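PDB 5CB8: probable adenylyl-sulfate kinase from Synechocystis sp., which catalyses the ATP-dependent 3'-phosphorylation of adenosine 5'-phosphosulfate, giving the activated sulfate donor 3'-phosphoadenylyl sulfate. Local coordinates for residues 27-32 and 84-89; 39-44 and 171-176; 52-57 and 184-189. All coordinates share one frame; numbering follows the deposited sequence. Where two conformers were deposited one is given.

In the fold
Three pairs of segments illustrate how a parallel alpha/beta kinase fold is tied together by sparse side-chain contacts. From the N terminus, strand 26-31 comes first, and contact 1 closes a loop of 51 residues by bringing helix 76-94 against one face of the sheet. Helix 38-50 follows the strand, and contact 2 ties it to the turn after edge strand 169-171. Beyond that helix, contact 3 joins segment 52-57 to helix 178-191; contacts 2 and 3 each close a loop of 126 residues. No contact nests within another: every pair crosses, since their segments alternate along the chain. I28 packs on I185 and L189, L30 on I41 and T42, and E176 forms a salt bridge with K184.

Contact 1 (27-32 and 84-89); sequences TIWLTG and RRIGFV. With SO4 (sulfate ion), chain I.
W29 of strand 26-31 and G87, in segment 84-89 of helix 76-94, lie with their CA atoms 9.6 Å apart, too far for the backbones to meet, and the indole of W29 bridges the interval. Its CG is anti to the backbone N (chi1 -170°), which swings the six-membered ring out toward the helix. There CH2 comes within 3.9 Å of CG2 of I86, the two side chains meeting at a slant, and CZ3 lies 4.4 Å from CA of G87. The G87 contact is made at the rim of the indole, near its plane, where the helix presents backbone instead of a side chain. T27 CG2 occupies another part of the same rim. The polar end of W29 has a different task: NE1 is hydrogen-bonded to OG of S106, by similarity the phosphoserine intermediate, and T31 OG1 bonds to that hydroxyl too, so this strand probably helps to position it.

R84, whose CB points away from the strand, carries its guanidinium to a sulfate that probably comes from the crystallisation liquor. NH1 donates to O4 of the ion over 3.0 Å at 156°, with the oxygen in the guanidinium plane, while NE forms a salt bridge with E114.

The strand runs within the parallel sheet, hydrogen-bonded to strands 99-103 and 122-127, and leads into the P-loop at G32. W29 and I86 both rest on V102, helix 109-119 touches W29 through V115, and V89 packs against V89 of the second subunit.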
loop_
_atom_site.group_PDB
_atom_site.type_symbol
_atom_site.label_atom_id
_atom_site.label_comp_id
_atom_site.label_asym_id
_atom_site.label_seq_id
_atom_site.Cartn_x
_atom_site.Cartn_y
_atom_site.Cartn_z
ATOM N N THR B 27 0.782 2.479 -13.975
ATOM C CA THR B 27 -0.484 2.733 -13.296
ATOM C C THR B 27 -1.483 3.293 -14.301
ATOM O O THR B 27 -1.240 4.335 -14.916
ATOM C CB THR B 27 -0.304 3.719 -12.142
ATOM O OG1 THR B 27 0.458 3.083 -11.103
ATOM C CG2 THR B 27 -1.658 4.158 -11.579
ATOM N N ILE B 28 -2.590 2.582 -14.486
ATOM C CA ILE B 28 -3.664 3.038 -15.362
ATOM C C ILE B 28 -4.740 3.633 -14.459
ATOM O O ILE B 28 -5.379 2.906 -13.692
ATOM C CB ILE B 28 -4.226 1.866 -16.193
ATOM C CG1 ILE B 28 -3.090 1.187 -16.975
ATOM C CG2 ILE B 28 -5.338 2.345 -17.141
ATOM C CD1 ILE B 28 -3.484 -0.139 -17.586
ATOM N N TRP B 29 -4.927 4.953 -14.541
ATOM C CA TRP B 29 -5.690 5.690 -13.533
ATOM C C TRP B 29 -7.019 6.211 -14.079
ATOM O O TRP B 29 -7.047 7.185 -14.841
ATOM C CB TRP B 29 -4.863 6.872 -12.997
ATOM C CG TRP B 29 -5.470 7.538 -11.793
ATOM C CD1 TRP B 29 -6.543 8.389 -11.775
ATOM C CD2 TRP B 29 -5.045 7.403 -10.428
ATOM N NE1 TRP B 29 -6.808 8.790 -10.483
ATOM C CE2 TRP B 29 -5.904 8.196 -9.641
ATOM C CE3 TRP B 29 -4.018 6.681 -9.801
ATOM C CZ2 TRP B 29 -5.774 8.286 -8.253
ATOM C CZ3 TRP B 29 -3.885 6.777 -8.423
ATOM C CH2 TRP B 29 -4.757 7.577 -7.664
ATOM N N LEU B 30 -8.115 5.566 -13.684
ATOM C CA LEU B 30 -9.438 5.962 -14.159
ATOM C C LEU B 30 -10.077 6.965 -13.193
ATOM O O LEU B 30 -10.300 6.664 -12.014
ATOM C CB LEU B 30 -10.343 4.737 -14.341
ATOM C CG LEU B 30 -10.184 3.993 -15.676
ATOM C CD1 LEU B 30 -8.790 3.423 -15.833
ATOM C CD2 LEU B 30 -11.210 2.877 -15.829
ATOM N N THR B 31 -10.357 8.162 -13.704
ATOM C CA THR B 31 -10.983 9.215 -12.925
ATOM C C THR B 31 -12.316 9.590 -13.579
ATOM O O THR B 31 -12.465 9.473 -14.791
ATOM C CB THR B 31 -10.049 10.453 -12.843
ATOM O OG1 THR B 31 -10.687 11.504 -12.114
ATOM C CG2 THR B 31 -9.681 10.955 -14.234
ATOM N N GLY B 32 -13.288 10.031 -12.785
ATOM C CA GLY B 32 -14.574 10.415 -13.349
ATOM C C GLY B 32 -15.667 10.410 -12.298
ATOM O O GLY B 32 -15.440 9.952 -11.176
ATOM N N ARG B 84 -3.734 10.076 -2.290
ATOM C CA ARG B 84 -2.291 9.976 -2.059
ATOM C C ARG B 84 -1.872 8.591 -1.558
ATOM O O ARG B 84 -0.786 8.097 -1.908
ATOM C CB ARG B 84 -1.818 11.084 -1.104
ATOM C CG ARG B 84 -1.712 12.449 -1.785
ATOM C CD ARG B 84 -1.588 13.562 -0.773
ATOM N NE ARG B 84 -1.208 14.821 -1.411
ATOM C CZ ARG B 84 -1.441 16.019 -0.893
ATOM N NH1 ARG B 84 -2.074 16.124 0.271
ATOM N NH2 ARG B 84 -1.037 17.108 -1.538
ATOM N N ARG B 85 -2.726 7.950 -0.760
ATOM C CA ARG B 85 -2.391 6.627 -0.228
ATOM C C ARG B 85 -2.499 5.561 -1.315
ATOM O O ARG B 85 -1.656 4.665 -1.410
ATOM C CB ARG B 85 -3.283 6.266 0.966
ATOM C CG ARG B 85 -2.801 5.029 1.730
ATOM C CD ARG B 85 -3.637 4.799 2.992
ATOM N NE ARG B 85 -3.574 5.942 3.903
ATOM C CZ ARG B 85 -4.462 6.177 4.866
ATOM N NH1 ARG B 85 -5.482 5.353 5.046
ATOM N NH2 ARG B 85 -4.326 7.229 5.663
ATOM N N ILE B 86 -3.535 5.663 -2.138
ATOM C CA ILE B 86 -3.666 4.796 -3.306
ATOM C C ILE B 86 -2.455 4.986 -4.229
ATOM O O ILE B 86 -1.902 4.011 -4.765
ATOM C CB ILE B 86 -4.980 5.083 -4.059
ATOM C CG1 ILE B 86 -6.181 4.617 -3.217
ATOM C CG2 ILE B 86 -4.981 4.399 -5.435
ATOM C CD1 ILE B 86 -7.538 5.167 -3.686
ATOM N N GLY B 87 -2.036 6.238 -4.400
ATOM C CA GLY B 87 -0.867 6.539 -5.225
ATOM C C GLY B 87 0.413 5.928 -4.666
ATOM O O GLY B 87 1.278 5.458 -5.425
ATOM N N PHE B 88 0.544 5.949 -3.339
ATOM C CA PHE B 88 1.701 5.350 -2.669
ATOM C C PHE B 88 1.830 3.876 -3.032
ATOM O O PHE B 88 2.898 3.410 -3.437
ATOM C CB PHE B 88 1.565 5.511 -1.147
ATOM C CG PHE B 88 2.645 4.814 -0.347
ATOM C CD1 PHE B 88 2.476 3.505 0.084
ATOM C CD2 PHE B 88 3.810 5.482 -0.000
ATOM C CE1 PHE B 88 3.464 2.868 0.826
ATOM C CE2 PHE B 88 4.801 4.854 0.749
ATOM C CZ PHE B 88 4.622 3.543 1.156
ATOM N N VAL B 89 0.741 3.138 -2.872
ATOM C CA VAL B 89 0.747 1.710 -3.144
ATOM C C VAL B 89 0.929 1.463 -4.637
ATOM O O VAL B 89 1.668 0.556 -5.030
ATOM C CB VAL B 89 -0.563 1.063 -2.653
ATOM C CG1 VAL B 89 -0.608 -0.425 -3.000
ATOM C CG2 VAL B 89 -0.713 1.273 -1.146
HETATM S S SO4 I . -2.034 13.377 3.286
HETATM O O1 SO4 I . -1.482 12.219 2.577
HETATM O O2 SO4 I . -2.801 12.892 4.441
HETATM O O3 SO4 I . -0.935 14.226 3.754
HETATM O O4 SO4 I . -2.905 14.168 2.390
#

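Contact 2 (39-44 and 171-176); sequences TTITHA and CRTDLE. With SO4 (sulfate ion), chain H.
I41 and T173 meet through two methyl groups set by their torsions. In I41, CG1 lies beside the backbone N (chi1 -70°) and the chain runs on extended, carrying CD1 out from segment 39-44 of helix 38-50; in T173, chi1 of 53° lodges OG1 between the backbone N and the carbonyl carbon and leaves CG2 to face the helix. CD1 of I41 then sits 3.8 Å from CG2 of T173 and 4.1 Å from CB of C171, touching both the last strand residue and the turn. V127 flanks both I41 and T173, and I41 also packs on L30, L178 and I185.

The helix begins within the P-loop, or Walker A motif, of this nucleotide-binding fold, whose last residues K38 and T39 open its first turn. T39 N donates to O1 of a sulfate at 3.0 Å and 162°, and the ion is also bound by K38 NZ and the amides of G35 and G37, consistent with the place of an ATP phosphate. T173 also holds the same loop, its OG1 hydrogen-bonded to the carbonyl O of A36.

Past C171 the chain bends at R172, the centre of an inverse gamma turn. R172 N bonds to OE1 of E176 over 3.0 Å, approaching from above the carboxylate plane. That oxygen also forms a salt bridge with K184, and OE2 is hydrogen-bonded to S181 OG of helix 178-191.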
loop_
_atom_site.group_PDB
_atom_site.type_symbol
_atom_site.label_atom_id
_atom_site.label_comp_id
_atom_site.label_asym_id
_atom_site.label_seq_id
_atom_site.Cartn_x
_atom_site.Cartn_y
_atom_site.Cartn_z
ATOM N N THR B 39 -15.749 1.430 -12.818
ATOM C CA THR B 39 -15.604 0.056 -12.350
ATOM C C THR B 39 -15.845 -0.966 -13.469
ATOM O O THR B 39 -15.139 -1.973 -13.586
ATOM C CB THR B 39 -16.553 -0.190 -11.164
ATOM O OG1 THR B 39 -16.029 0.475 -10.005
ATOM C CG2 THR B 39 -16.687 -1.653 -10.876
ATOM N N THR B 40 -16.857 -0.697 -14.291
ATOM C CA THR B 40 -17.202 -1.582 -15.401
ATOM C C THR B 40 -16.036 -1.721 -16.389
ATOM O O THR B 40 -15.713 -2.830 -16.842
ATOM C CB THR B 40 -18.458 -1.077 -16.132
ATOM O OG1 THR B 40 -19.581 -1.138 -15.242
ATOM C CG2 THR B 40 -18.753 -1.924 -17.359
ATOM N N ILE B 41 -15.406 -0.594 -16.709
ATOM C CA ILE B 41 -14.255 -0.581 -17.610
ATOM C C ILE B 41 -13.069 -1.265 -16.948
ATOM O O ILE B 41 -12.359 -2.056 -17.577
ATOM C CB ILE B 41 -13.858 0.862 -18.005
ATOM C CG1 ILE B 41 -14.926 1.476 -18.921
ATOM C CG2 ILE B 41 -12.496 0.874 -18.718
ATOM C CD1 ILE B 41 -14.702 2.961 -19.234
ATOM N N THR B 42 -12.851 -0.945 -15.677
ATOM C CA THR B 42 -11.785 -1.564 -14.902
ATOM C C THR B 42 -11.876 -3.082 -14.957
ATOM O O THR B 42 -10.885 -3.763 -15.244
ATOM C CB THR B 42 -11.843 -1.085 -13.447
ATOM O OG1 THR B 42 -11.621 0.330 -13.429
ATOM C CG2 THR B 42 -10.779 -1.775 -12.598
ATOM N N HIS B 43 -13.068 -3.613 -14.699
ATOM C CA HIS B 43 -13.236 -5.061 -14.633
ATOM C C HIS B 43 -13.034 -5.704 -15.997
ATOM O O HIS B 43 -12.413 -6.763 -16.108
ATOM C CB HIS B 43 -14.603 -5.406 -14.045
ATOM C CG HIS B 43 -14.722 -5.092 -12.585
ATOM N ND1 HIS B 43 -15.933 -5.054 -11.927
ATOM C CD2 HIS B 43 -13.778 -4.810 -11.653
ATOM C CE1 HIS B 43 -15.731 -4.762 -10.653
ATOM N NE2 HIS B 43 -14.433 -4.607 -10.462
ATOM N N ALA B 44 -13.538 -5.054 -17.043
ATOM C CA ALA B 44 -13.397 -5.587 -18.396
ATOM C C ALA B 44 -11.941 -5.545 -18.838
ATOM O O ALA B 44 -11.445 -6.476 -19.487
ATOM C CB ALA B 44 -14.279 -4.814 -19.370
ATOM N N CYS B 171 -12.756 8.211 -22.298
ATOM C CA CYS B 171 -13.833 7.285 -22.623
ATOM C C CYS B 171 -15.157 7.987 -22.354
ATOM O O CYS B 171 -15.510 8.238 -21.195
ATOM C CB CYS B 171 -13.722 6.024 -21.762
ATOM S SG CYS B 171 -12.137 5.148 -21.930
ATOM N N ARG B 172 -15.869 8.344 -23.419
ATOM C CA ARG B 172 -17.162 8.996 -23.260
ATOM C C ARG B 172 -18.223 7.910 -23.210
ATOM O O ARG B 172 -18.785 7.523 -24.239
ATOM C CB ARG B 172 -17.400 10.012 -24.388
ATOM C CG ARG B 172 -16.361 11.131 -24.317
ATOM C CD ARG B 172 -16.542 12.256 -25.332
ATOM N NE ARG B 172 -15.577 13.316 -25.018
ATOM C CZ ARG B 172 -15.460 14.467 -25.669
ATOM N NH1 ARG B 172 -16.247 14.738 -26.699
ATOM N NH2 ARG B 172 -14.545 15.349 -25.283
ATOM N N THR B 173 -18.486 7.415 -22.000
ATOM C CA THR B 173 -19.212 6.155 -21.834
ATOM C C THR B 173 -20.670 6.206 -22.258
ATOM O O THR B 173 -21.283 5.157 -22.449
ATOM C CB THR B 173 -19.101 5.622 -20.396
ATOM O OG1 THR B 173 -19.496 6.652 -19.487
ATOM C CG2 THR B 173 -17.667 5.233 -20.097
ATOM N N ASP B 174 -21.224 7.411 -22.410
ATOM C CA ASP B 174 -22.587 7.568 -22.908
ATOM C C ASP B 174 -22.643 7.494 -24.431
ATOM O O ASP B 174 -23.728 7.400 -25.023
ATOM C CB ASP B 174 -23.177 8.899 -22.441
ATOM C CG ASP B 174 -22.294 10.087 -22.785
ATOM O OD1 ASP B 174 -21.052 10.001 -22.621
ATOM O OD2 ASP B 174 -22.849 11.124 -23.196
ATOM N N LEU B 175 -21.473 7.529 -25.067
ATOM C CA LEU B 175 -21.408 7.602 -26.535
ATOM C C LEU B 175 -20.575 6.496 -27.182
ATOM O O LEU B 175 -20.474 6.424 -28.410
ATOM C CB LEU B 175 -20.854 8.962 -26.974
ATOM C CG LEU B 175 -21.525 10.205 -26.397
ATOM C CD1 LEU B 175 -20.744 11.459 -26.773
ATOM C CD2 LEU B 175 -22.975 10.311 -26.866
ATOM N N GLU B 176 -19.962 5.644 -26.368
ATOM C CA GLU B 176 -19.174 4.545 -26.919
ATOM C C GLU B 176 -19.474 3.241 -26.192
ATOM O O GLU B 176 -19.808 3.242 -25.003
ATOM C CB GLU B 176 -17.676 4.877 -26.888
ATOM C CG GLU B 176 -17.203 5.436 -25.576
ATOM C CD GLU B 176 -15.753 5.893 -25.583
ATOM O OE1 GLU B 176 -15.457 7.018 -26.057
ATOM O OE2 GLU B 176 -14.907 5.125 -25.080
HETATM S S SO4 H . -18.373 4.279 -11.487
HETATM O O1 SO4 H . -17.533 3.138 -11.177
HETATM O O2 SO4 H . -19.517 3.858 -12.292
HETATM O O3 SO4 H . -17.583 5.260 -12.247
HETATM O O4 SO4 H . -18.877 4.921 -10.261
#

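Contact 3 (52-57 and 184-189); sequences SGYRLE and KIWQKL
S52 and Y54 meet W186, in segment 184-189 of helix 178-191, just where helix 38-50 ends in a Schellman motif, with G53 at positive phi as the first residue to leave the helical conformation. After this cap the chain runs on into strand 56-60, an outermost strand of the parallel sheet in this alpha/beta fold. The backbones stay well apart, S52 CA and W186 CA being 11.6 Å from each other, so the tryptophan must span the distance. Its CG stands anti to the backbone N (chi1 -173°), and the far end of the indole extends toward the turn.

W186 is well packed on one side, where it rests on L49 and on I195 of the C-terminal tail and takes part in a cation-pi interaction with K48. I185 and L189, on the buried side of the same helix, pack on I28 of the central sheet. Toward segment 52-57, by contrast, the contact thins out at the protein surface. Exposed S52 places OG 3.7 Å from CH2 of W186, at the rim of the indole and near its plane, and CB 4.1 Å from the same carbon, a van der Waals contact with the aromatic edge. Y54 is more distant: its CE2 comes only to 4.4 Å from CH2 of W186, the rings meeting obliquely.

In the strand that follows, E57 forms a salt bridge with R95 of the second subunit. The tail touches the tyrosine as well: I195 packs on Y54, and the OH of Y54 is hydrogen-bonded to the backbone N of E196.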
loop_
_atom_site.group_PDB
_atom_site.type_symbol
_atom_site.label_atom_id
_atom_site.label_comp_id
_atom_site.label_asym_id
_atom_site.label_seq_id
_atom_site.Cartn_x
_atom_site.Cartn_y
_atom_site.Cartn_z
ATOM N N SER B 52 -4.449 -12.451 -21.121
ATOM C CA SER B 52 -3.266 -12.392 -21.978
ATOM C C SER B 52 -1.988 -12.711 -21.203
ATOM O O SER B 52 -0.888 -12.726 -21.771
ATOM C CB SER B 52 -3.160 -11.028 -22.665
ATOM O OG SER B 52 -4.109 -10.916 -23.708
ATOM N N GLY B 53 -2.135 -12.962 -19.903
ATOM C CA GLY B 53 -1.020 -13.419 -19.094
ATOM C C GLY B 53 -0.344 -12.324 -18.302
ATOM O O GLY B 53 0.696 -12.557 -17.683
ATOM N N TYR B 54 -0.934 -11.131 -18.311
ATOM C CA TYR B 54 -0.340 -10.005 -17.606
ATOM C C TYR B 54 -0.600 -10.048 -16.105
ATOM O O TYR B 54 -1.622 -10.574 -15.645
ATOM C CB TYR B 54 -0.775 -8.669 -18.223
ATOM C CG TYR B 54 -0.243 -8.506 -19.624
ATOM C CD1 TYR B 54 1.098 -8.214 -19.848
ATOM C CD2 TYR B 54 -1.071 -8.672 -20.727
ATOM C CE1 TYR B 54 1.594 -8.087 -21.129
ATOM C CE2 TYR B 54 -0.585 -8.544 -22.012
ATOM C CZ TYR B 54 0.747 -8.252 -22.206
ATOM O OH TYR B 54 1.231 -8.124 -23.489
ATOM N N ARG B 55 0.359 -9.485 -15.373
ATOM C CA ARG B 55 0.441 -9.496 -13.917
ATOM C C ARG B 55 -0.113 -8.164 -13.428
ATOM O O ARG B 55 0.493 -7.123 -13.677
ATOM C CB ARG B 55 1.928 -9.566 -13.553
ATOM C CG ARG B 55 2.303 -10.190 -12.226
ATOM C CD ARG B 55 3.588 -9.536 -11.665
ATOM N NE ARG B 55 4.630 -9.287 -12.670
ATOM C CZ ARG B 55 5.735 -8.572 -12.446
ATOM N NH1 ARG B 55 5.950 -8.032 -11.251
ATOM N NH2 ARG B 55 6.633 -8.397 -13.411
ATOM N N LEU B 56 -1.253 -8.169 -12.740
ATOM C CA LEU B 56 -1.864 -6.897 -12.356
ATOM C C LEU B 56 -2.437 -6.858 -10.942
ATOM O O LEU B 56 -2.612 -7.894 -10.294
ATOM C CB LEU B 56 -2.924 -6.476 -13.380
ATOM C CG LEU B 56 -4.231 -7.256 -13.485
ATOM C CD1 LEU B 56 -5.277 -6.714 -12.526
ATOM C CD2 LEU B 56 -4.756 -7.202 -14.900
ATOM N N GLU B 57 -2.711 -5.640 -10.479
ATOM C CA GLU B 57 -3.432 -5.406 -9.229
ATOM C C GLU B 57 -4.478 -4.339 -9.487
ATOM O O GLU B 57 -4.231 -3.395 -10.236
ATOM C CB GLU B 57 -2.484 -4.939 -8.116
ATOM C CG GLU B 57 -1.475 -6.002 -7.642
ATOM C CD GLU B 57 -2.146 -7.217 -7.015
ATOM O OE1 GLU B 57 -3.317 -7.111 -6.578
ATOM O OE2 GLU B 57 -1.498 -8.287 -6.956
ATOM N N LYS B 184 -9.540 1.409 -26.497
ATOM C CA LYS B 184 -8.696 2.602 -26.556
ATOM C C LYS B 184 -7.604 2.579 -25.489
ATOM O O LYS B 184 -6.479 3.019 -25.737
ATOM C CB LYS B 184 -9.534 3.889 -26.438
ATOM C CG LYS B 184 -10.379 4.191 -27.683
ATOM C CD LYS B 184 -10.975 5.607 -27.673
ATOM C CE LYS B 184 -12.086 5.769 -26.643
ATOM N NZ LYS B 184 -12.828 7.062 -26.824
ATOM N N ILE B 185 -7.933 2.074 -24.303
ATOM C CA ILE B 185 -6.942 1.975 -23.234
ATOM C C ILE B 185 -5.891 0.949 -23.654
ATOM O O ILE B 185 -4.694 1.217 -23.584
ATOM C CB ILE B 185 -7.590 1.587 -21.888
ATOM C CG1 ILE B 185 -8.565 2.684 -21.448
ATOM C CG2 ILE B 185 -6.536 1.377 -20.816
ATOM C CD1 ILE B 185 -9.495 2.284 -20.282
ATOM N N TRP B 186 -6.349 -0.208 -24.124
ATOM C CA TRP B 186 -5.459 -1.273 -24.587
ATOM C C TRP B 186 -4.511 -0.759 -25.660
ATOM O O TRP B 186 -3.313 -1.031 -25.620
ATOM C CB TRP B 186 -6.285 -2.444 -25.140
ATOM C CG TRP B 186 -5.476 -3.679 -25.484
ATOM C CD1 TRP B 186 -4.813 -3.937 -26.651
ATOM C CD2 TRP B 186 -5.269 -4.826 -24.646
ATOM N NE1 TRP B 186 -4.196 -5.167 -26.583
ATOM C CE2 TRP B 186 -4.464 -5.731 -25.361
ATOM C CE3 TRP B 186 -5.688 -5.167 -23.356
ATOM C CZ2 TRP B 186 -4.071 -6.962 -24.829
ATOM C CZ3 TRP B 186 -5.293 -6.386 -22.830
ATOM C CH2 TRP B 186 -4.498 -7.266 -23.564
ATOM N N GLN B 187 -5.048 -0.018 -26.627
ATOM C CA GLN B 187 -4.237 0.452 -27.743
ATOM C C GLN B 187 -3.190 1.455 -27.269
ATOM O O GLN B 187 -2.071 1.491 -27.786
ATOM C CB GLN B 187 -5.114 1.067 -28.843
ATOM C CG GLN B 187 -4.347 1.388 -30.115
ATOM C CD GLN B 187 -3.713 0.155 -30.728
ATOM O OE1 GLN B 187 -4.371 -0.873 -30.907
ATOM N NE2 GLN B 187 -2.424 0.245 -31.043
ATOM N N LYS B 188 -3.555 2.267 -26.282
ATOM C CA LYS B 188 -2.616 3.234 -25.722
ATOM C C LYS B 188 -1.471 2.499 -25.021
ATOM O O LYS B 188 -0.298 2.885 -25.136
ATOM C CB LYS B 188 -3.332 4.174 -24.749
ATOM C CG LYS B 188 -2.431 5.246 -24.137
ATOM C CD LYS B 188 -1.817 6.151 -25.211
ATOM C CE LYS B 188 -2.868 7.025 -25.876
ATOM N NZ LYS B 188 -2.288 7.981 -26.875
ATOM N N LEU B 189 -1.816 1.436 -24.297
ATOM C CA LEU B 189 -0.807 0.591 -23.656
ATOM C C LEU B 189 0.132 -0.045 -24.684
ATOM O O LEU B 189 1.336 -0.198 -24.438
ATOM C CB LEU B 189 -1.481 -0.504 -22.837
ATOM C CG LEU B 189 -2.201 -0.082 -21.561
ATOM C CD1 LEU B 189 -2.983 -1.264 -21.012
ATOM C CD2 LEU B 189 -1.206 0.439 -20.531
#